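Local coordinates for protein ZYRO0G01672p (Zygosaccharomyces rouxii, PDB 4U8T) that binds RNA carrying N6-methyladenosine through its YTH domain, and so probably acts as a reader of methylated mRNA, at residues A[116-121]-A[169-173]. Residues are numbered along the deposited sequence; the frame is centred on the assembly and turned at random.
Sequences WIVVRD and QSFLD
Asp121 and Gln169 join the two backbones: the Asp121 N-H points almost straight at Gln169 O (N to O 2.9 Å), and the segments run roughly antiparallel, 144° apart. Two waters add to this link. One donates to Asp121 OD1 and accepts from Phe171 N; the other bridges Asp121 O and Gln169 N. Beyond the link, residues 170-173 form a type I turn that sets Phe171 and Leu172 against strand 111-123. Val119 is the apolar centre. Its CG1, anti to the backbone N (chi1 175°), sits over the middle of the Phe171 ring in a CH-pi contact, 3.8 Å from the centroid. The same methyl meets Leu172 CD1 at 3.7 Å. The Phe171 ring brings its edge, at CZ, toward the face of the Trp116 six-membered ring in an offset edge-to-face pair with planes at 88°; Phe171 CZ and Trp116 CZ3 are 4.2 Å apart. Helix 36-45 also touches Phe171 and Leu172. Ser170 OG ties the turn together: it accepts from Leu172 N (3.0 Å), making an ST turn, and donates to Asp173 OD1 (2.6 Å). With an alanine at Ser170, Leu172 N and Asp173 OD1 would lose this shared partner, and the turn would probably hold Leu172 less firmly against Val119. Asp121 OD2 forms a salt bridge with Arg82, which probably steadies the carboxylate beside the Gln169 backbone. The segment after helix 151-161 is thus held on the YTH sheet in two ways: polar links at Asp121 fix the backbone of 169-171, while Phe171 and Leu172 pack between Val119 and helix 36-45.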
loop_
_atom_site.group_PDB
_atom_site.type_symbol
_atom_site.label_atom_id
_atom_site.label_comp_id
_atom_site.label_asym_id
_atom_site.label_seq_id
_atom_site.Cartn_x
_atom_site.Cartn_y
_atom_site.Cartn_z
ATOM N N TRP A 116 -1.047 4.061 8.709
ATOM C CA TRP A 116 -1.984 2.979 8.407
ATOM C C TRP A 116 -3.463 3.324 8.657
ATOM O O TRP A 116 -3.821 3.937 9.641
ATOM C CB TRP A 116 -1.549 1.717 9.167
ATOM C CG TRP A 116 -0.423 1.025 8.468
ATOM C CD1 TRP A 116 0.890 1.360 8.513
ATOM C CD2 TRP A 116 -0.515 -0.099 7.596
ATOM N NE1 TRP A 116 1.620 0.523 7.738
ATOM C CE2 TRP A 116 0.780 -0.383 7.153
ATOM C CE3 TRP A 116 -1.564 -0.894 7.148
ATOM C CZ2 TRP A 116 1.050 -1.423 6.284
ATOM C CZ3 TRP A 116 -1.285 -1.930 6.289
ATOM C CH2 TRP A 116 0.003 -2.182 5.866
ATOM N N ILE A 117 -4.300 2.933 7.701
ATOM C CA ILE A 117 -5.730 3.239 7.659
ATOM C C ILE A 117 -6.619 2.012 7.800
ATOM O O ILE A 117 -7.620 2.015 8.509
ATOM C CB ILE A 117 -6.124 3.858 6.317
ATOM C CG1 ILE A 117 -5.543 5.218 6.095
ATOM C CG2 ILE A 117 -7.610 3.981 6.187
ATOM C CD1 ILE A 117 -6.010 5.693 4.782
ATOM N N VAL A 118 -6.273 0.987 7.038
ATOM C CA VAL A 118 -7.030 -0.242 6.968
ATOM C C VAL A 118 -6.103 -1.401 7.233
ATOM O O VAL A 118 -5.030 -1.467 6.677
ATOM C CB VAL A 118 -7.671 -0.446 5.596
ATOM C CG1 VAL A 118 -8.568 -1.640 5.614
ATOM C CG2 VAL A 118 -8.442 0.762 5.194
ATOM N N VAL A 119 -6.507 -2.301 8.106
ATOM C CA VAL A 119 -5.819 -3.562 8.245
ATOM C C VAL A 119 -6.863 -4.637 8.103
ATOM O O VAL A 119 -7.648 -4.858 9.002
ATOM C CB VAL A 119 -5.092 -3.697 9.607
ATOM C CG1 VAL A 119 -4.499 -5.065 9.760
ATOM C CG2 VAL A 119 -4.014 -2.668 9.758
ATOM N N ARG A 120 -6.879 -5.307 6.973
ATOM C CA ARG A 120 -7.896 -6.302 6.715
ATOM C C ARG A 120 -7.583 -7.095 5.476
ATOM O O ARG A 120 -7.121 -6.548 4.508
ATOM C CB ARG A 120 -9.263 -5.659 6.553
ATOM C CG ARG A 120 -10.152 -6.495 5.664
ATOM C CD ARG A 120 -11.438 -5.894 5.298
ATOM N NE ARG A 120 -12.251 -6.945 4.739
ATOM C CZ ARG A 120 -13.551 -6.844 4.528
ATOM N NH1 ARG A 120 -14.214 -7.867 4.021
ATOM N NH2 ARG A 120 -14.187 -5.731 4.840
ATOM N N ASP A 121 -7.841 -8.395 5.512
ATOM C CA ASP A 121 -7.656 -9.231 4.338
ATOM C C ASP A 121 -8.767 -9.056 3.330
ATOM O O ASP A 121 -9.931 -9.024 3.687
ATOM C CB ASP A 121 -7.565 -10.695 4.730
ATOM C CG ASP A 121 -6.277 -11.033 5.408
ATOM O OD1 ASP A 121 -5.511 -10.124 5.713
ATOM O OD2 ASP A 121 -6.011 -12.220 5.626
ATOM N N GLN A 169 -10.743 -11.288 8.379
ATOM C CA GLN A 169 -9.462 -11.595 8.978
ATOM C C GLN A 169 -8.474 -10.475 8.758
ATOM O O GLN A 169 -8.701 -9.596 7.969
ATOM C CB GLN A 169 -8.879 -12.873 8.408
ATOM C CG GLN A 169 -9.838 -13.980 8.137
ATOM C CD GLN A 169 -9.153 -15.117 7.413
ATOM O OE1 GLN A 169 -9.075 -15.119 6.181
ATOM N NE2 GLN A 169 -8.642 -16.091 8.173
ATOM N N SER A 170 -7.343 -10.554 9.427
ATOM C CA SER A 170 -6.375 -9.490 9.383
ATOM C C SER A 170 -5.059 -10.002 9.939
ATOM O O SER A 170 -5.043 -10.910 10.733
ATOM C CB SER A 170 -6.869 -8.295 10.195
ATOM O OG SER A 170 -6.367 -8.358 11.512
ATOM N N PHE A 171 -3.959 -9.366 9.587
ATOM C CA PHE A 171 -2.692 -9.846 10.051
ATOM C C PHE A 171 -2.477 -9.400 11.492
ATOM O O PHE A 171 -1.455 -9.674 12.082
ATOM C CB PHE A 171 -1.551 -9.402 9.130
ATOM C CG PHE A 171 -1.366 -7.920 9.023
ATOM C CD1 PHE A 171 -0.890 -7.179 10.091
ATOM C CD2 PHE A 171 -1.557 -7.280 7.820
ATOM C CE1 PHE A 171 -0.700 -5.853 9.980
ATOM C CE2 PHE A 171 -1.349 -5.939 7.708
ATOM C CZ PHE A 171 -0.918 -5.232 8.777
ATOM N N LEU A 172 -3.451 -8.698 12.043
ATOM C CA LEU A 172 -3.418 -8.272 13.427
ATOM C C LEU A 172 -4.251 -9.162 14.327
ATOM O O LEU A 172 -4.637 -8.752 15.404
ATOM C CB LEU A 172 -3.896 -6.836 13.551
ATOM C CG LEU A 172 -2.924 -5.752 13.113
ATOM C CD1 LEU A 172 -3.552 -4.402 13.266
ATOM C CD2 LEU A 172 -1.682 -5.845 13.954
ATOM N N ASP A 173 -4.542 -10.379 13.901
ATOM C CA ASP A 173 -5.390 -11.239 14.696
ATOM C C ASP A 173 -4.572 -12.066 15.684
ATOM O O ASP A 173 -4.906 -12.124 16.854
ATOM C CB ASP A 173 -6.206 -12.149 13.804
ATOM C CG ASP A 173 -7.145 -11.394 12.928
ATOM O OD1 ASP A 173 -7.312 -10.189 13.146
ATOM O OD2 ASP A 173 -7.768 -12.011 12.058
HETATM O O HOH W 1 -4.966 -7.794 7.060
HETATM O O HOH W 2 -11.387 -10.974 5.720
#